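Local coordinates for ferric iron-binding periplasmic protein (Pseudomonas aeruginosa, PDB 6J2S) that binds gallium(III) in a site predicted to hold ferric iron, which it probably delivers to an ABC transporter from the periplasm, at residues Q10-G15 against I32-D37; T58-P63 against L222-G227; L72-E77 against V230-K235; T102-Y107 against A190-Y195. All coordinates share one frame; numbering follows the deposited sequence.

Interaction 1 (Q10-G15 against I32-D37). With GA (gallium (III) ion), chain D.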
loop_
_atom_site.group_PDB
_atom_site.type_symbol
_atom_site.label_atom_id
_atom_site.label_comp_id
_atom_site.label_asym_id
_atom_site.label_seq_id
_atom_site.Cartn_x
_atom_site.Cartn_y
_atom_site.Cartn_z
ATOM N N GLN A 10 4.926 0.326 -7.182
ATOM C CA GLN A 10 4.720 -0.934 -6.493
ATOM C C GLN A 10 6.045 -1.658 -6.356
ATOM O O GLN A 10 7.077 -1.237 -6.889
ATOM C CB GLN A 10 3.701 -1.808 -7.224
ATOM C CG GLN A 10 2.339 -1.898 -6.494
ATOM C CD GLN A 10 2.308 -2.975 -5.412
ATOM O OE1 GLN A 10 3.334 -3.325 -4.838
ATOM N NE2 GLN A 10 1.120 -3.507 -5.144
ATOM N N HIS A 11 6.012 -2.756 -5.611
ATOM C CA HIS A 11 7.209 -3.561 -5.428
ATOM C C HIS A 11 7.705 -4.078 -6.773
ATOM O O HIS A 11 6.922 -4.322 -7.690
ATOM C CB HIS A 11 6.900 -4.685 -4.445
ATOM C CG HIS A 11 6.843 -4.199 -3.033
ATOM N ND1 HIS A 11 7.975 -4.015 -2.274
ATOM C CD2 HIS A 11 5.807 -3.768 -2.275
ATOM C CE1 HIS A 11 7.640 -3.525 -1.094
ATOM N NE2 HIS A 11 6.328 -3.373 -1.064
ATOM N N ALA A 12 9.035 -4.209 -6.898
ATOM C CA ALA A 12 9.640 -4.339 -8.227
ATOM C C ALA A 12 9.157 -5.589 -8.967
ATOM O O ALA A 12 8.837 -5.518 -10.160
ATOM C CB ALA A 12 11.167 -4.327 -8.120
ATOM N N ALA A 13 9.113 -6.742 -8.286
ATOM C CA ALA A 13 8.691 -7.982 -8.948
ATOM C C ALA A 13 7.236 -7.929 -9.392
ATOM O O ALA A 13 6.870 -8.559 -10.392
ATOM C CB ALA A 13 8.892 -9.184 -8.017
ATOM N N THR A 14 6.387 -7.232 -8.637
ATOM C CA THR A 14 4.988 -7.088 -9.026
ATOM C C THR A 14 4.861 -6.275 -10.310
ATOM O O THR A 14 4.098 -6.635 -11.217
ATOM C CB THR A 14 4.214 -6.423 -7.889
ATOM O OG1 THR A 14 4.460 -7.152 -6.682
ATOM C CG2 THR A 14 2.740 -6.408 -8.180
ATOM N N GLY A 15 5.594 -5.164 -10.395
ATOM C CA GLY A 15 5.564 -4.378 -11.620
ATOM C C GLY A 15 6.080 -5.162 -12.811
ATOM O O GLY A 15 5.517 -5.094 -13.907
ATOM N N ILE A 32 10.108 -0.048 -17.637
ATOM C CA ILE A 32 9.771 0.223 -16.240
ATOM C C ILE A 32 10.797 1.154 -15.612
ATOM O O ILE A 32 12.004 0.893 -15.668
ATOM C CB ILE A 32 9.677 -1.064 -15.410
ATOM C CG1 ILE A 32 8.541 -1.944 -15.911
ATOM C CG2 ILE A 32 9.494 -0.703 -13.936
ATOM C CD1 ILE A 32 8.583 -3.341 -15.312
ATOM N N ARG A 33 10.309 2.218 -14.984
ATOM C CA ARG A 33 11.088 3.021 -14.055
ATOM C C ARG A 33 10.526 2.760 -12.664
ATOM O O ARG A 33 9.373 3.108 -12.385
ATOM C CB ARG A 33 11.017 4.508 -14.413
ATOM C CG ARG A 33 11.496 5.435 -13.300
ATOM C CD ARG A 33 12.142 6.711 -13.843
ATOM N NE ARG A 33 13.184 7.186 -12.932
ATOM C CZ ARG A 33 14.468 7.330 -13.258
ATOM N NH1 ARG A 33 14.890 7.057 -14.489
ATOM N NH2 ARG A 33 15.336 7.765 -12.348
ATOM N N LYS A 34 11.332 2.152 -11.799
ATOM C CA LYS A 34 10.879 1.794 -10.458
ATOM C C LYS A 34 11.339 2.846 -9.458
ATOM O O LYS A 34 12.500 3.263 -9.478
ATOM C CB LYS A 34 11.404 0.411 -10.052
ATOM C CG LYS A 34 10.588 -0.273 -8.925
ATOM C CD LYS A 34 11.160 0.053 -7.559
ATOM C CE LYS A 34 10.241 -0.412 -6.434
ATOM N NZ LYS A 34 9.042 0.488 -6.267
ATOM N N GLY A 35 10.435 3.262 -8.580
ATOM C CA GLY A 35 10.820 4.170 -7.525
ATOM C C GLY A 35 9.827 4.121 -6.389
ATOM O O GLY A 35 8.947 3.259 -6.345
ATOM N N GLY A 36 9.960 5.083 -5.477
ATOM C CA GLY A 36 8.964 5.243 -4.436
ATOM C C GLY A 36 7.735 5.959 -4.965
ATOM O O GLY A 36 7.815 6.749 -5.905
ATOM N N ASP A 37 6.579 5.657 -4.351
ATOM C CA ASP A 37 5.314 6.307 -4.709
ATOM C C ASP A 37 5.462 7.820 -4.848
ATOM O O ASP A 37 5.174 8.399 -5.905
ATOM C CB ASP A 37 4.246 6.043 -3.644
ATOM C CG ASP A 37 3.651 4.656 -3.716
ATOM O OD1 ASP A 37 3.839 3.956 -4.737
ATOM O OD2 ASP A 37 2.988 4.277 -2.719
HETATM GA GA GA D . 5.395 -2.195 0.432
HETATM O O HOH W 1 6.889 -0.833 0.164
#
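K34 reaches across from the end of strand 29-34 to the turn that leads into helix 12-26, and its ammonium group meets the backbone carbonyl of Q10, with K34 NZ 2.7 Å from Q10 O. The nitrogen stands above the carbonyl plane rather than on a lone pair. The same K34 NZ also donates to G35 O, at 2.8 Å, so a carbonyl from each segment is among the partners of the charged tip. The chain leaves with CG anti to the backbone N (chi1 -159°) and then bends at chi2 and again at chi4, which curls it over the start of the helix. On the way K34 CG passes A12 CB at 4.2 Å and CE rests against A12 N. Farther along, I32 CD1 lies against the G15 carbonyl, 3.8 Å from G15 O. These contacts close a beta-alpha-beta unit, in which strands 3-8 and 29-34 run parallel and helix 12-26 forms the crossover. H11 is the N-cap of that helix; its CB points away from the strand segment, and H11 NE2 binds gallium at 2.1 Å. Behind it, the Q10 side chain folds back so that Q10 OE1 takes the H11 backbone N-H in the carbonyl plane, on a lone pair, with H11 N 2.8 Å from Q10 OE1. Q10 NE2 is held in turn by E262, while E59, Y195 and Y196 bind the same gallium. On the other segment, D37 OD1 accepts a hydrogen bond from the backbone N of E59.

Interaction 2 (T58-P63 against L222-G227). With GA (gallium (III) ion), chain D.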
loop_
_atom_site.group_PDB
_atom_site.type_symbol
_atom_site.label_atom_id
_atom_site.label_comp_id
_atom_site.label_asym_id
_atom_site.label_seq_id
_atom_site.Cartn_x
_atom_site.Cartn_y
_atom_site.Cartn_z
ATOM N N THR A 58 1.068 2.624 -8.055
ATOM C CA THR A 58 1.552 2.970 -6.720
ATOM C C THR A 58 1.158 1.901 -5.709
ATOM O O THR A 58 0.187 1.168 -5.902
ATOM C CB THR A 58 1.005 4.316 -6.224
ATOM O OG1 THR A 58 -0.421 4.228 -6.075
ATOM C CG2 THR A 58 1.350 5.449 -7.196
ATOM N N GLU A 59 1.915 1.831 -4.612
ATOM C CA GLU A 59 1.504 0.949 -3.522
ATOM C C GLU A 59 0.324 1.505 -2.733
ATOM O O GLU A 59 -0.414 0.732 -2.098
ATOM C CB GLU A 59 2.673 0.720 -2.564
ATOM C CG GLU A 59 3.714 -0.223 -3.091
ATOM C CD GLU A 59 4.697 -0.581 -2.005
ATOM O OE1 GLU A 59 5.857 -0.142 -2.068
ATOM O OE2 GLU A 59 4.293 -1.288 -1.080
ATOM N N GLU A 60 0.166 2.833 -2.700
ATOM C CA GLU A 60 -0.823 3.483 -1.855
ATOM C C GLU A 60 -1.539 4.570 -2.644
ATOM O O GLU A 60 -1.073 5.016 -3.698
ATOM C CB GLU A 60 -0.170 4.090 -0.591
ATOM C CG GLU A 60 0.946 3.247 0.036
ATOM C CD GLU A 60 0.434 2.008 0.785
ATOM O OE1 GLU A 60 1.271 1.142 1.144
ATOM O OE2 GLU A 60 -0.801 1.886 0.994
ATOM N N SER A 61 -2.669 5.016 -2.106
ATOM C CA SER A 61 -3.528 5.943 -2.836
ATOM C C SER A 61 -3.255 7.441 -2.645
ATOM O O SER A 61 -3.608 8.203 -3.551
ATOM C CB SER A 61 -5.000 5.646 -2.511
ATOM O OG SER A 61 -5.263 5.734 -1.125
ATOM N N PRO A 62 -2.655 7.930 -1.549
ATOM C CA PRO A 62 -2.427 9.409 -1.422
ATOM C C PRO A 62 -1.682 10.013 -2.609
ATOM O O PRO A 62 -2.076 11.089 -3.082
ATOM C CB PRO A 62 -1.627 9.541 -0.118
ATOM C CG PRO A 62 -2.156 8.409 0.724
ATOM C CD PRO A 62 -2.421 7.254 -0.253
ATOM N N PRO A 63 -0.624 9.377 -3.141
ATOM C CA PRO A 63 0.031 9.968 -4.323
ATOM C C PRO A 63 -0.885 10.120 -5.529
ATOM O O PRO A 63 -0.734 11.091 -6.287
ATOM C CB PRO A 63 1.176 8.992 -4.618
ATOM C CG PRO A 63 1.469 8.362 -3.313
ATOM C CD PRO A 63 0.127 8.194 -2.668
ATOM N N LEU A 222 -6.446 -1.145 9.413
ATOM C CA LEU A 222 -6.603 -0.373 8.189
ATOM C C LEU A 222 -6.271 -1.188 6.940
ATOM O O LEU A 222 -5.281 -1.921 6.901
ATOM C CB LEU A 222 -5.680 0.847 8.270
ATOM C CG LEU A 222 -5.662 1.799 7.084
ATOM C CD1 LEU A 222 -6.995 2.550 6.997
ATOM C CD2 LEU A 222 -4.496 2.758 7.251
ATOM N N VAL A 223 -7.103 -1.035 5.914
ATOM C CA VAL A 223 -6.838 -1.541 4.572
ATOM C C VAL A 223 -6.451 -0.349 3.702
ATOM O O VAL A 223 -7.117 0.690 3.743
ATOM C CB VAL A 223 -8.067 -2.276 4.006
ATOM C CG1 VAL A 223 -7.916 -2.570 2.506
ATOM C CG2 VAL A 223 -8.287 -3.565 4.779
ATOM N N THR A 224 -5.367 -0.479 2.944
ATOM C CA THR A 224 -4.956 0.564 2.007
ATOM C C THR A 224 -4.951 -0.009 0.598
ATOM O O THR A 224 -4.783 -1.210 0.402
ATOM C CB THR A 224 -3.568 1.121 2.345
ATOM O OG1 THR A 224 -2.600 0.076 2.207
ATOM C CG2 THR A 224 -3.520 1.658 3.797
ATOM N N VAL A 225 -5.098 0.870 -0.393
ATOM C CA VAL A 225 -5.341 0.470 -1.773
ATOM C C VAL A 225 -4.174 0.914 -2.647
ATOM O O VAL A 225 -3.784 2.089 -2.637
ATOM C CB VAL A 225 -6.672 1.052 -2.292
ATOM C CG1 VAL A 225 -6.855 0.727 -3.747
ATOM C CG2 VAL A 225 -7.829 0.490 -1.458
ATOM N N SER A 226 -3.604 -0.038 -3.380
ATOM C CA SER A 226 -2.617 0.231 -4.412
ATOM C C SER A 226 -3.374 0.482 -5.714
ATOM O O SER A 226 -4.285 -0.283 -6.053
ATOM C CB SER A 226 -1.667 -0.966 -4.541
ATOM O OG SER A 226 -1.074 -1.034 -5.828
ATOM N N GLY A 227 -2.997 1.543 -6.443
ATOM C CA GLY A 227 -3.792 1.999 -7.563
ATOM C C GLY A 227 -2.957 2.316 -8.787
ATOM O O GLY A 227 -1.722 2.292 -8.751
HETATM GA GA GA D . 5.395 -2.195 0.432
HETATM O O HOH W 1 6.889 -0.833 0.164
HETATM O O HOH W 2 -5.713 3.700 0.502
#
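S226 and T58 meet through a short hydrogen bond, S226 OG donating to T58 O at 2.5 Å, in the tightly packed part of this buried contact. The hydroxyl is anti to the S226 backbone N (chi1 155°), a turn that directs it to the loop carbonyl, and S226 CB also packs against the carbonyl oxygens of T58 and E59. Beside it T58 N donates almost straight to G227 O, at 2.9 Å and 171°, whereas the return bond from G227 N to T58 O is weak. The T58 hydroxyl stays within its own segment, T58 OG1 donating to E60 O at 2.6 Å. This pairing continues the antiparallel association of strands 55-57 and 223-230 in the central sheet of the periplasmic binding protein fold.

Toward S61 the fit is looser and hydrated: water 2 donates to S61 OG and accepts from V225 N, bridging the two segments. E60 bends at chi2 (-74°), bringing its carboxylate to T224, and T224 OG1 donates to the syn lone pair of E60 OE2 at 2.8 Å. The other oxygen, E60 OE1, forms a salt bridge with R101. E59 CB points away from the strand, and its carboxylate lies in the metal site. E59 OE2 binds gallium at 2.1 Å. Water 1, itself a gallium ligand, donates to E59 OE1. R101 also donates to E59 OE2, so one arginine serves both glutamates; its positive charge probably offsets part of the negative charge of the metal ligand E59 and of E60, whose OE2 also lies close to the carboxylate of E144.

Interaction 3 (L72-E77 against V230-K235)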
loop_
_atom_site.group_PDB
_atom_site.type_symbol
_atom_site.label_atom_id
_atom_site.label_comp_id
_atom_site.label_asym_id
_atom_site.label_seq_id
_atom_site.Cartn_x
_atom_site.Cartn_y
_atom_site.Cartn_z
ATOM N N LEU A 72 -3.190 16.104 -13.365
ATOM C CA LEU A 72 -2.257 15.416 -14.245
ATOM C C LEU A 72 -2.774 14.084 -14.775
ATOM O O LEU A 72 -2.135 13.523 -15.669
ATOM C CB LEU A 72 -0.921 15.165 -13.522
ATOM C CG LEU A 72 0.155 16.247 -13.450
ATOM C CD1 LEU A 72 -0.286 17.345 -12.553
ATOM C CD2 LEU A 72 1.473 15.669 -12.950
ATOM N N LEU A 73 -3.881 13.552 -14.243
ATOM C CA LEU A 73 -4.329 12.197 -14.566
ATOM C C LEU A 73 -5.491 12.216 -15.549
ATOM O O LEU A 73 -6.453 12.977 -15.386
ATOM C CB LEU A 73 -4.739 11.427 -13.308
ATOM C CG LEU A 73 -3.683 11.371 -12.199
ATOM C CD1 LEU A 73 -4.141 10.452 -11.066
ATOM C CD2 LEU A 73 -2.318 10.943 -12.749
ATOM N N ALA A 74 -5.410 11.351 -16.553
ATOM C CA ALA A 74 -6.467 11.226 -17.537
ATOM C C ALA A 74 -7.651 10.462 -16.956
ATOM O O ALA A 74 -7.489 9.572 -16.122
ATOM C CB ALA A 74 -5.945 10.509 -18.780
ATOM N N LYS A 75 -8.848 10.810 -17.416
ATOM C CA LYS A 75 -10.035 10.059 -17.037
ATOM C C LYS A 75 -9.962 8.638 -17.599
ATOM O O LYS A 75 -9.530 8.424 -18.736
ATOM C CB LYS A 75 -11.283 10.787 -17.538
ATOM C CG LYS A 75 -12.536 9.926 -17.633
ATOM C CD LYS A 75 -13.112 9.580 -16.274
ATOM C CE LYS A 75 -14.597 9.157 -16.386
ATOM N NZ LYS A 75 -14.845 7.989 -17.303
ATOM N N LEU A 76 -10.362 7.662 -16.790
ATOM C CA LEU A 76 -10.337 6.265 -17.205
ATOM C C LEU A 76 -11.632 5.902 -17.918
ATOM O O LEU A 76 -12.703 6.430 -17.604
ATOM C CB LEU A 76 -10.132 5.338 -16.004
ATOM C CG LEU A 76 -8.745 5.383 -15.354
ATOM C CD1 LEU A 76 -8.767 4.747 -13.966
ATOM C CD2 LEU A 76 -7.644 4.745 -16.230
ATOM N N GLU A 77 -11.517 4.993 -18.881
ATOM C CA GLU A 77 -12.680 4.559 -19.637
ATOM C C GLU A 77 -13.732 3.997 -18.687
ATOM O O GLU A 77 -13.386 3.319 -17.705
ATOM C CB GLU A 77 -12.286 3.512 -20.680
ATOM C CG GLU A 77 -11.456 4.079 -21.833
ATOM C CD GLU A 77 -12.217 5.123 -22.649
ATOM O OE1 GLU A 77 -11.993 6.344 -22.451
ATOM O OE2 GLU A 77 -13.054 4.722 -23.486
ATOM N N VAL A 230 -3.580 6.573 -15.748
ATOM C CA VAL A 230 -3.018 7.015 -17.016
ATOM C C VAL A 230 -2.655 8.494 -16.901
ATOM O O VAL A 230 -3.421 9.291 -16.349
ATOM C CB VAL A 230 -4.020 6.784 -18.167
ATOM C CG1 VAL A 230 -3.455 7.344 -19.460
ATOM C CG2 VAL A 230 -4.378 5.295 -18.302
ATOM N N LEU A 231 -1.510 8.875 -17.459
ATOM C CA LEU A 231 -1.094 10.279 -17.461
ATOM C C LEU A 231 -1.736 11.041 -18.622
ATOM O O LEU A 231 -1.766 10.557 -19.755
ATOM C CB LEU A 231 0.433 10.392 -17.560
ATOM C CG LEU A 231 1.300 10.151 -16.314
ATOM C CD1 LEU A 231 0.745 10.900 -15.112
ATOM C CD2 LEU A 231 1.383 8.658 -16.032
ATOM N N LYS A 232 -2.260 12.238 -18.330
ATOM C CA LYS A 232 -2.761 13.109 -19.389
ATOM C C LYS A 232 -1.743 13.318 -20.497
ATOM O O LYS A 232 -2.111 13.449 -21.664
ATOM C CB LYS A 232 -3.141 14.468 -18.818
ATOM C CG LYS A 232 -4.404 14.470 -17.994
ATOM C CD LYS A 232 -4.880 15.898 -17.789
ATOM C CE LYS A 232 -6.160 15.948 -16.974
ATOM N NZ LYS A 232 -6.486 17.338 -16.578
ATOM N N SER A 233 -0.469 13.374 -20.161
ATOM C CA SER A 233 0.530 13.678 -21.171
ATOM C C SER A 233 0.921 12.465 -22.012
ATOM O O SER A 233 1.762 12.606 -22.898
ATOM C CB SER A 233 1.762 14.292 -20.504
ATOM O OG SER A 233 2.251 13.447 -19.477
ATOM N N SER A 234 0.321 11.295 -21.786
ATOM C CA SER A 234 0.724 10.096 -22.512
ATOM C C SER A 234 0.545 10.281 -24.017
ATOM O O SER A 234 -0.493 10.771 -24.481
ATOM C CB SER A 234 -0.086 8.890 -22.032
ATOM O OG SER A 234 0.171 7.749 -22.831
ATOM N N LYS A 235 1.575 9.907 -24.773
ATOM C CA LYS A 235 1.510 9.866 -26.230
ATOM C C LYS A 235 0.881 8.581 -26.745
ATOM O O LYS A 235 0.684 8.447 -27.956
ATOM C CB LYS A 235 2.913 10.043 -26.822
ATOM C CG LYS A 235 3.707 11.168 -26.152
ATOM C CD LYS A 235 4.626 11.892 -27.120
ATOM C CE LYS A 235 4.853 13.357 -26.704
ATOM N NZ LYS A 235 3.590 14.149 -26.582
HETATM O O HOH W 3 -0.063 14.258 -17.332
HETATM O O HOH W 4 -6.068 7.674 -14.912
#
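K232 lies along the backbone of L72 and L73, where the loop after helix 62-70 pairs through a single beta bridge, L73 with L231, with the chain leaving strand 223-230. Two backbone bonds frame the bridge: K232 N donates to L72 O at 3.0 Å, and A74 N to V230 O at 2.9 Å. K232 belongs to a type I turn running from L231 to S234. From there its side chain runs nearly fully extended beyond CG, chi2 to chi4 all close to 180°, and slides along the opposite main chain. K232 CB sits 3.4 Å from L72 O; CG packs against both L72 O and the L73 carbonyl carbon; CD continues past the L73 carbonyl; CE comes to 3.4 Å from L73 O; and NZ ends in a hydrogen bond to the carbonyl of G71.

On the buried side, branched side chains meet by their methyls. L73 CD2 touches L231 CD1 at 3.9 Å, the two chains crossing at a slant. V230 divides its branches between two partners, CG1 facing A74 CB and CG2 facing L76 CD2. Helix 237-247 packs against V230 and L76, and helix 37-47 against L72 and L231, so the contact joins two loops away from the metal site. Two waters complete the join: water 3 links L72 O to S233 N, and water 4 lies close to A74 O and accepts from V230 N at 2.8 Å.

Interaction 4 (T102-Y107 against A190-Y195). With GA (gallium (III) ion), chain D; PO4 (phosphate ion), chain C.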
loop_
_atom_site.group_PDB
_atom_site.type_symbol
_atom_site.label_atom_id
_atom_site.label_comp_id
_atom_site.label_asym_id
_atom_site.label_seq_id
_atom_site.Cartn_x
_atom_site.Cartn_y
_atom_site.Cartn_z
ATOM N N THR A 102 -3.231 -4.781 3.784
ATOM C CA THR A 102 -3.774 -4.471 5.097
ATOM C C THR A 102 -2.649 -4.368 6.116
ATOM O O THR A 102 -1.603 -5.012 5.993
ATOM C CB THR A 102 -4.833 -5.513 5.544
ATOM O OG1 THR A 102 -5.418 -5.110 6.796
ATOM C CG2 THR A 102 -4.205 -6.872 5.719
ATOM N N ARG A 103 -2.872 -3.518 7.112
ATOM C CA ARG A 103 -1.930 -3.392 8.209
ATOM C C ARG A 103 -2.021 -4.615 9.106
ATOM O O ARG A 103 -3.103 -5.165 9.310
ATOM C CB ARG A 103 -2.230 -2.126 9.008
ATOM C CG ARG A 103 -2.139 -0.882 8.136
ATOM C CD ARG A 103 -0.711 -0.734 7.661
ATOM N NE ARG A 103 0.166 -0.355 8.769
ATOM C CZ ARG A 103 1.476 -0.156 8.654
ATOM N NH1 ARG A 103 2.075 -0.306 7.473
ATOM N NH2 ARG A 103 2.184 0.222 9.724
ATOM N N VAL A 104 -0.874 -5.047 9.629
ATOM C CA VAL A 104 -0.797 -6.190 10.534
ATOM C C VAL A 104 0.255 -5.919 11.604
ATOM O O VAL A 104 1.071 -4.994 11.512
ATOM C CB VAL A 104 -0.445 -7.506 9.800
ATOM C CG1 VAL A 104 -1.481 -7.864 8.766
ATOM C CG2 VAL A 104 0.935 -7.387 9.150
ATOM N N LEU A 105 0.221 -6.746 12.637
ATOM C CA LEU A 105 1.233 -6.734 13.681
ATOM C C LEU A 105 1.989 -8.053 13.568
ATOM O O LEU A 105 1.488 -9.101 13.979
ATOM C CB LEU A 105 0.574 -6.565 15.044
ATOM C CG LEU A 105 1.527 -6.633 16.219
ATOM C CD1 LEU A 105 2.430 -5.408 16.219
ATOM C CD2 LEU A 105 0.699 -6.745 17.495
ATOM N N ALA A 106 3.168 -8.026 12.975
ATOM C CA ALA A 106 3.964 -9.245 12.935
ATOM C C ALA A 106 4.598 -9.428 14.305
ATOM O O ALA A 106 4.976 -8.451 14.951
ATOM C CB ALA A 106 5.033 -9.175 11.843
ATOM N N TYR A 107 4.676 -10.666 14.779
ATOM C CA TYR A 107 5.300 -10.875 16.081
ATOM C C TYR A 107 6.049 -12.201 16.077
ATOM O O TYR A 107 5.809 -13.072 15.237
ATOM C CB TYR A 107 4.276 -10.835 17.224
ATOM C CG TYR A 107 3.298 -11.979 17.212
ATOM C CD1 TYR A 107 2.238 -12.001 16.311
ATOM C CD2 TYR A 107 3.429 -13.039 18.105
ATOM C CE1 TYR A 107 1.325 -13.062 16.286
ATOM C CE2 TYR A 107 2.517 -14.103 18.098
ATOM C CZ TYR A 107 1.474 -14.109 17.179
ATOM O OH TYR A 107 0.582 -15.162 17.161
ATOM N N ALA A 190 6.417 -5.972 15.013
ATOM C CA ALA A 190 6.551 -4.781 14.179
ATOM C C ALA A 190 5.273 -4.540 13.392
ATOM O O ALA A 190 4.584 -5.481 12.996
ATOM C CB ALA A 190 7.748 -4.875 13.214
ATOM N N LEU A 191 4.991 -3.259 13.147
ATOM C CA LEU A 191 3.868 -2.821 12.327
ATOM C C LEU A 191 4.288 -2.798 10.862
ATOM O O LEU A 191 5.144 -1.995 10.476
ATOM C CB LEU A 191 3.426 -1.424 12.753
ATOM C CG LEU A 191 2.981 -1.208 14.196
ATOM C CD1 LEU A 191 2.769 0.285 14.430
ATOM C CD2 LEU A 191 1.691 -1.973 14.474
ATOM N N ILE A 192 3.676 -3.651 10.048
ATOM C CA ILE A 192 4.015 -3.733 8.634
ATOM C C ILE A 192 2.742 -3.967 7.826
ATOM O O ILE A 192 1.625 -3.927 8.365
ATOM C CB ILE A 192 5.042 -4.854 8.380
ATOM C CG1 ILE A 192 4.513 -6.196 8.901
ATOM C CG2 ILE A 192 6.413 -4.502 9.001
ATOM C CD1 ILE A 192 5.170 -7.426 8.237
ATOM N N ASN A 193 2.896 -4.195 6.524
ATOM C CA ASN A 193 1.794 -4.691 5.708
ATOM C C ASN A 193 1.839 -6.220 5.615
ATOM O O ASN A 193 2.879 -6.855 5.823
ATOM C CB ASN A 193 1.845 -4.071 4.309
ATOM C CG ASN A 193 1.846 -2.552 4.339
ATOM O OD1 ASN A 193 1.254 -1.931 5.224
ATOM N ND2 ASN A 193 2.504 -1.941 3.350
ATOM N N ASN A 194 0.687 -6.809 5.282
ATOM C CA ASN A 194 0.539 -8.259 5.385
ATOM C C ASN A 194 1.391 -9.013 4.375
ATOM O O ASN A 194 1.866 -10.112 4.672
ATOM C CB ASN A 194 -0.926 -8.645 5.205
ATOM C CG ASN A 194 -1.420 -8.391 3.786
ATOM O OD1 ASN A 194 -1.468 -7.234 3.310
ATOM N ND2 ASN A 194 -1.744 -9.476 3.080
ATOM N N TYR A 195 1.575 -8.468 3.168
ATOM C CA TYR A 195 2.166 -9.260 2.097
ATOM C C TYR A 195 3.638 -9.562 2.345
ATOM O O TYR A 195 4.174 -10.493 1.735
ATOM C CB TYR A 195 1.968 -8.547 0.743
ATOM C CG TYR A 195 2.450 -7.117 0.718
ATOM C CD1 TYR A 195 1.578 -6.059 0.980
ATOM C CD2 TYR A 195 3.783 -6.816 0.429
ATOM C CE1 TYR A 195 2.028 -4.731 0.952
ATOM C CE2 TYR A 195 4.247 -5.498 0.401
ATOM C CZ TYR A 195 3.368 -4.467 0.671
ATOM O OH TYR A 195 3.819 -3.177 0.658
HETATM GA GA GA D . 5.395 -2.195 0.432
HETATM P P PO4 C . 4.755 0.624 1.971
HETATM O O1 PO4 C . 3.934 1.484 1.030
HETATM O O2 PO4 C . 4.206 0.771 3.346
HETATM O O3 PO4 C . 4.680 -0.813 1.552
HETATM O O4 PO4 C . 6.212 1.052 1.928
HETATM O O HOH W 5 5.264 0.653 10.071
HETATM O O HOH W 1 6.889 -0.833 0.164
#
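N193 OD1 takes the R103 guanidinium, with R103 NH1 2.9 Å away and standing above the amide's carbonyl plane; the two flat groups are turned 74° apart. R103 bends at chi2 and chi3, folding its guanidinium back over the neighbouring strand, where I192 O lies under one face. Water 5, in the guanidinium plane, joins R103 NH2 to L191 O. The other end of the N193 amide faces the metal site: N193 ND2 donates to Y195 OH at 3.2 Å and to O2 of a phosphate probably taken from the crystallisation liquor. Y195 OH binds gallium at 1.9 Å, the ion lying at the ring edge and in its plane, and phosphate O3 is another ligand.

Strands 102-107 and 190-193 run antiparallel, with V104-I192 and A106-A190 as hydrogen-bonded pairs. V104 CG2 meets I192 CG1 at 3.8 Å on the face shared with A106, while L105 CD1 touches L191 CD2 on the other. Beyond the strand end, N194 OD1 accepts T102 N, and N194 N returns a bond to T102 O. R103 thus acts from the second shell, helping to orient the amide that donates to Y195 OH; this bond would favour a phenolate, if Y195 is ionised as metal binding suggests.

Interactions 1, 2 and 4 converge on the gallium, supplying H11, E59 and Y195, and all reach the same mixed sheet; water 1 is common to their metal environments. Interactions 2 and 4 are buried and lie on neighbouring strands, 223-230 and 96-107, joined where R103 N meets L222 O. Interaction 1 is only partly buried, and a lysine spans its more exposed side, yet D37 ties it to the E59 turn of interaction 2. Interaction 3, also partly buried, shares strand 223-230 with interaction 2 but sits about 33 Å, centre to centre, from interaction 4. There side chains meet mainly by methyls, without the carboxylate, amide and tyrosine hydroxyl groups gathered round the metal.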